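Local coordinates for neurogenic locus protein delta (Drosophila melanogaster, PDB 7ALK) that acts as a ligand for the Notch receptor, needed for the separation of neural and epidermal lineages and for differentiation of the ectoderm, at residues A[11-25]-A[32-44]. Residues are numbered along the deposited sequence; the frame is centred on the assembly and turned at random.
With NAG (2-acetamido-2-deoxy-beta-D-glucopyranose), chain B.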
loop_
_atom_site.group_PDB
_atom_site.type_symbol
_atom_site.label_atom_id
_atom_site.label_comp_id
_atom_site.label_asym_id
_atom_site.label_seq_id
_atom_site.Cartn_x
_atom_site.Cartn_y
_atom_site.Cartn_z
ATOM N N PHE A 11 -1.226 6.821 18.183
ATOM C CA PHE A 11 -2.031 7.995 18.491
ATOM C C PHE A 11 -1.862 8.314 19.968
ATOM O O PHE A 11 -2.035 7.436 20.817
ATOM C CB PHE A 11 -3.507 7.762 18.157
ATOM C CG PHE A 11 -4.370 8.976 18.362
ATOM C CD1 PHE A 11 -4.328 10.031 17.463
ATOM C CD2 PHE A 11 -5.220 9.063 19.450
ATOM C CE1 PHE A 11 -5.118 11.150 17.647
ATOM C CE2 PHE A 11 -6.014 10.180 19.640
ATOM C CZ PHE A 11 -5.963 11.224 18.736
ATOM N N SER A 12 -1.515 9.562 20.271
ATOM C CA SER A 12 -1.164 9.976 21.623
ATOM C C SER A 12 -2.219 10.938 22.154
ATOM O O SER A 12 -2.488 11.971 21.535
ATOM C CB SER A 12 0.218 10.629 21.649
ATOM O OG SER A 12 0.623 10.915 22.976
ATOM N N ASN A 13 -2.804 10.597 23.303
ATOM C CA ASN A 13 -3.777 11.457 23.965
ATOM C C ASN A 13 -3.974 11.006 25.408
ATOM O O ASN A 13 -5.032 10.476 25.762
ATOM C CB ASN A 13 -5.107 11.452 23.207
ATOM C CG ASN A 13 -6.134 12.387 23.819
ATOM O OD1 ASN A 13 -7.264 11.987 24.096
ATOM N ND2 ASN A 13 -5.741 13.634 24.045
ATOM N N ASP A 14 -2.956 11.213 26.246
ATOM C CA ASP A 14 -3.002 10.734 27.623
ATOM C C ASP A 14 -4.040 11.465 28.464
ATOM O O ASP A 14 -4.462 10.938 29.500
ATOM C CB ASP A 14 -1.624 10.872 28.272
ATOM C CG ASP A 14 -0.552 10.102 27.533
ATOM O OD1 ASP A 14 -0.878 9.059 26.926
ATOM O OD2 ASP A 14 0.618 10.537 27.556
ATOM N N HIS A 15 -4.460 12.657 28.046
ATOM C CA HIS A 15 -5.406 13.453 28.812
ATOM C C HIS A 15 -6.859 13.122 28.498
ATOM O O HIS A 15 -7.747 13.535 29.252
ATOM C CB HIS A 15 -5.159 14.944 28.561
ATOM C CG HIS A 15 -3.796 15.409 28.973
ATOM N ND1 HIS A 15 -2.942 14.633 29.727
ATOM C CD2 HIS A 15 -3.140 16.568 28.736
ATOM C CE1 HIS A 15 -1.817 15.295 29.936
ATOM N NE2 HIS A 15 -1.912 16.473 29.346
ATOM N N GLY A 16 -7.122 12.390 27.416
ATOM C CA GLY A 16 -8.480 12.070 27.024
ATOM C C GLY A 16 -9.301 13.302 26.707
ATOM O O GLY A 16 -10.427 13.444 27.192
ATOM N N ARG A 17 -8.752 14.197 25.892
ATOM C CA ARG A 17 -9.362 15.490 25.626
ATOM C C ARG A 17 -9.841 15.576 24.178
ATOM O O ARG A 17 -9.739 14.624 23.399
ATOM C CB ARG A 17 -8.386 16.619 25.960
ATOM C CG ARG A 17 -8.076 16.714 27.444
ATOM C CD ARG A 17 -7.228 17.927 27.783
ATOM N NE ARG A 17 -6.894 17.958 29.202
ATOM C CZ ARG A 17 -7.686 18.445 30.148
ATOM N NH1 ARG A 17 -8.870 18.959 29.861
ATOM N NH2 ARG A 17 -7.279 18.415 31.414
ATOM N N ASP A 18 -10.365 16.745 23.825
ATOM C CA ASP A 18 -11.112 16.966 22.596
ATOM C C ASP A 18 -10.391 17.987 21.724
ATOM O O ASP A 18 -9.462 18.670 22.159
ATOM C CB ASP A 18 -12.540 17.439 22.923
ATOM C CG ASP A 18 -13.490 17.339 21.744
ATOM O OD1 ASP A 18 -13.033 17.435 20.586
ATOM O OD2 ASP A 18 -14.704 17.168 21.982
ATOM N N ASN A 19 -10.837 18.077 20.466
ATOM C CA ASN A 19 -10.325 19.097 19.557
ATOM C C ASN A 19 -10.581 20.500 20.091
ATOM O O ASN A 19 -9.782 21.413 19.852
ATOM C CB ASN A 19 -10.964 18.933 18.177
ATOM C CG ASN A 19 -10.110 19.501 17.062
ATOM O OD1 ASN A 19 -9.177 20.267 17.306
ATOM N ND2 ASN A 19 -10.427 19.128 15.827
ATOM N N GLU A 20 -11.683 20.689 20.812
ATOM C CA GLU A 20 -12.037 21.978 21.387
ATOM C C GLU A 20 -11.487 22.172 22.794
ATOM O O GLU A 20 -11.728 23.223 23.397
ATOM C CB GLU A 20 -13.560 22.145 21.396
ATOM C CG GLU A 20 -14.296 21.056 22.161
ATOM C CD GLU A 20 -15.801 21.164 22.021
ATOM O OE1 GLU A 20 -16.278 22.207 21.527
ATOM O OE2 GLU A 20 -16.507 20.207 22.404
ATOM N N GLY A 21 -10.760 21.190 23.334
ATOM C CA GLY A 21 -10.128 21.291 24.632
ATOM C C GLY A 21 -10.812 20.484 25.719
ATOM O O GLY A 21 -10.142 20.031 26.655
ATOM N N ARG A 22 -12.126 20.294 25.615
ATOM C CA ARG A 22 -12.873 19.559 26.624
ATOM C C ARG A 22 -12.468 18.082 26.586
ATOM O O ARG A 22 -11.592 17.669 25.824
ATOM C CB ARG A 22 -14.374 19.755 26.403
ATOM C CG ARG A 22 -15.268 19.352 27.576
ATOM C CD ARG A 22 -16.712 19.776 27.364
ATOM N NE ARG A 22 -17.647 18.755 27.822
ATOM C CZ ARG A 22 -18.563 18.946 28.760
ATOM N NH1 ARG A 22 -18.696 20.113 29.372
ATOM N NH2 ARG A 22 -19.367 17.940 29.098
ATOM N N CYS A 23 -13.098 17.274 27.429
ATOM C CA CYS A 23 -12.803 15.852 27.505
ATOM C C CYS A 23 -13.885 15.040 26.805
ATOM O O CYS A 23 -15.050 15.441 26.744
ATOM C CB CYS A 23 -12.665 15.404 28.958
ATOM S SG CYS A 23 -11.152 15.989 29.735
ATOM N N CYS A 24 -13.479 13.882 26.280
ATOM C CA CYS A 24 -14.401 13.039 25.526
ATOM C C CYS A 24 -15.512 12.495 26.416
ATOM O O CYS A 24 -16.671 12.412 25.992
ATOM C CB CYS A 24 -13.633 11.896 24.865
ATOM S SG CYS A 24 -11.972 12.350 24.312
ATOM N N SER A 25 -15.180 12.120 27.652
ATOM C CA SER A 25 -16.193 11.599 28.562
ATOM C C SER A 25 -17.062 12.709 29.139
ATOM O O SER A 25 -18.206 12.454 29.528
ATOM C CB SER A 25 -15.529 10.804 29.685
ATOM O OG SER A 25 -16.477 10.016 30.386
ATOM N N THR A 32 -7.294 19.723 40.710
ATOM C CA THR A 32 -6.403 19.250 39.653
ATOM C C THR A 32 -6.863 19.723 38.278
ATOM O O THR A 32 -6.693 20.895 37.927
ATOM C CB THR A 32 -6.305 17.721 39.675
ATOM O OG1 THR A 32 -7.502 17.153 39.129
ATOM C CG2 THR A 32 -6.128 17.220 41.100
ATOM N N GLY A 33 -7.449 18.817 37.502
ATOM C CA GLY A 33 -7.908 19.136 36.165
ATOM C C GLY A 33 -8.041 17.910 35.287
ATOM O O GLY A 33 -8.648 17.970 34.213
ATOM N N LYS A 34 -7.475 16.791 35.735
ATOM C CA LYS A 34 -7.552 15.550 34.980
ATOM C C LYS A 34 -9.002 15.087 34.864
ATOM O O LYS A 34 -9.874 15.478 35.644
ATOM C CB LYS A 34 -6.699 14.468 35.642
ATOM C CG LYS A 34 -5.258 14.888 35.901
ATOM C CD LYS A 34 -4.498 15.125 34.603
ATOM C CE LYS A 34 -4.341 13.838 33.810
ATOM N NZ LYS A 34 -3.419 14.006 32.655
ATOM N N CYS A 35 -9.254 14.237 33.876
ATOM C CA CYS A 35 -10.606 13.827 33.529
ATOM C C CYS A 35 -10.835 12.364 33.893
ATOM O O CYS A 35 -9.946 11.667 34.391
ATOM C CB CYS A 35 -10.874 14.075 32.045
ATOM S SG CYS A 35 -11.493 15.731 31.713
ATOM N N LEU A 36 -12.058 11.902 33.635
ATOM C CA LEU A 36 -12.501 10.573 34.037
ATOM C C LEU A 36 -13.342 9.975 32.922
ATOM O O LEU A 36 -14.391 10.528 32.578
ATOM C CB LEU A 36 -13.314 10.635 35.335
ATOM C CG LEU A 36 -12.618 11.179 36.583
ATOM C CD1 LEU A 36 -13.641 11.568 37.640
ATOM C CD2 LEU A 36 -11.630 10.162 37.128
ATOM N N GLY A 37 -12.895 8.852 32.364
ATOM C CA GLY A 37 -13.687 8.149 31.373
ATOM C C GLY A 37 -12.935 7.726 30.128
ATOM O O GLY A 37 -13.397 6.849 29.391
ATOM N N SER A 38 -11.783 8.354 29.877
ATOM C CA SER A 38 -10.930 8.061 28.726
ATOM C C SER A 38 -11.632 8.348 27.402
ATOM O O SER A 38 -12.816 8.701 27.374
ATOM C CB SER A 38 -10.446 6.608 28.764
ATOM O OG SER A 38 -11.485 5.709 28.418
ATOM N N CYS A 39 -10.906 8.197 26.296
ATOM C CA CYS A 39 -11.383 8.572 24.967
ATOM C C CYS A 39 -11.365 7.345 24.064
ATOM O O CYS A 39 -10.297 6.914 23.618
ATOM C CB CYS A 39 -10.522 9.691 24.383
ATOM S SG CYS A 39 -11.373 10.758 23.208
ATOM N N LYS A 40 -12.544 6.792 23.787
ATOM C CA LYS A 40 -12.667 5.610 22.938
ATOM C C LYS A 40 -12.483 6.035 21.484
ATOM O O LYS A 40 -13.388 6.623 20.882
ATOM C CB LYS A 40 -14.017 4.939 23.163
ATOM C CG LYS A 40 -14.385 4.811 24.635
ATOM C CD LYS A 40 -15.149 3.530 24.930
ATOM C CE LYS A 40 -14.253 2.311 24.796
ATOM N NZ LYS A 40 -14.973 1.046 25.103
ATOM N N THR A 41 -11.321 5.724 20.916
ATOM C CA THR A 41 -10.863 6.337 19.674
ATOM C C THR A 41 -11.112 5.422 18.479
ATOM O O THR A 41 -10.658 4.273 18.462
ATOM C CB THR A 41 -9.375 6.680 19.766
ATOM O OG1 THR A 41 -9.147 7.515 20.908
ATOM C CG2 THR A 41 -8.916 7.403 18.509
ATOM N N ARG A 42 -11.823 5.944 17.480
ATOM C CA ARG A 42 -11.905 5.363 16.149
ATOM C C ARG A 42 -11.128 6.246 15.178
ATOM O O ARG A 42 -10.561 7.276 15.556
ATOM C CB ARG A 42 -13.359 5.215 15.692
ATOM C CG ARG A 42 -14.252 4.464 16.652
ATOM C CD ARG A 42 -15.710 4.531 16.221
ATOM N NE ARG A 42 -15.970 3.781 14.998
ATOM C CZ ARG A 42 -17.166 3.660 14.437
ATOM N NH1 ARG A 42 -18.234 4.252 14.948
ATOM N NH2 ARG A 42 -17.296 2.921 13.339
ATOM N N PHE A 43 -11.113 5.842 13.912
ATOM C CA PHE A 43 -10.471 6.629 12.871
ATOM C C PHE A 43 -11.304 6.583 11.601
ATOM O O PHE A 43 -12.024 5.615 11.342
ATOM C CB PHE A 43 -9.047 6.139 12.567
ATOM C CG PHE A 43 -8.112 6.216 13.739
ATOM C CD1 PHE A 43 -7.370 7.360 13.974
ATOM C CD2 PHE A 43 -7.962 5.140 14.597
ATOM C CE1 PHE A 43 -6.506 7.436 15.049
ATOM C CE2 PHE A 43 -7.099 5.208 15.673
ATOM C CZ PHE A 43 -6.370 6.359 15.898
ATOM N N ARG A 44 -11.203 7.653 10.816
ATOM C CA ARG A 44 -11.750 7.701 9.468
ATOM C C ARG A 44 -10.645 8.154 8.530
ATOM O O ARG A 44 -9.976 9.158 8.794
ATOM C CB ARG A 44 -12.952 8.645 9.368
ATOM C CG ARG A 44 -13.559 8.693 7.973
ATOM C CD ARG A 44 -14.610 9.783 7.844
ATOM N NE ARG A 44 -15.831 9.476 8.580
ATOM C CZ ARG A 44 -16.915 8.941 8.037
ATOM N NH1 ARG A 44 -16.956 8.606 6.757
ATOM N NH2 ARG A 44 -17.988 8.738 8.797
HETATM C C1 NAG B . -18.593 -1.582 20.117
HETATM C C2 NAG B . -17.477 -1.833 19.118
HETATM C C3 NAG B . -17.788 -3.073 18.294
HETATM C C4 NAG B . -18.029 -4.272 19.207
HETATM C C5 NAG B . -19.028 -3.949 20.322
HETATM C C6 NAG B . -19.026 -5.000 21.407
HETATM C C7 NAG B . -18.082 -0.205 17.350
HETATM C C8 NAG B . -17.610 0.986 16.572
HETATM N N2 NAG B . -17.224 -0.682 18.262
HETATM O O3 NAG B . -16.698 -3.319 17.412
HETATM O O4 NAG B . -18.569 -5.358 18.461
HETATM O O5 NAG B . -18.720 -2.706 20.975
HETATM O O6 NAG B . -17.777 -5.031 22.086
HETATM O O7 NAG B . -19.189 -0.702 17.162
#
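C24 SG is bonded to C39 SG and C23 SG to C35 SG, two disulfides that tie 11-25 to 32-44. Their CB-S-S-CB torsions differ in sign. C23 and C24 are consecutive, while C35 and C39 lie four residues apart, so the bridges hold 32-44 at two points. The C24-C39 bridge is buried: H112 of strand 103-113 packs on both cysteines, and I127 of strand 124-135 on C39. G16 fits beside it, its CA 4.1 Å from C39 CB. N13 OD1 lies 4.0 Å from C39 CB and weakly accepts the backbone N-H of R17.

Packing stays close where the loops run into the strands. The F43 ring turns its edge to the face of F11 in a T-shaped pair, centroids 5.7 Å apart and planes at 85°. With chi1 at -176°, the F11 ring swings away from its backbone N and turns one side toward T41 and F43; T41 CG2 is 4.2 Å from F11 CD2.

The far side is looser and faces solvent. The extended R17 side chain reaches G33 O with NH2, a weak bond of 3.1 Å. S25 OG gives another weak bond to L36 O. K34 folds back and sets NZ 3.0 Å from H15 ND1.

The arrangement is a disulfide-linked pair of loops at one end of a C2-like beta-sandwich, the N-terminal domain of a Notch ligand, with F11 and F43 meeting between its two sheets.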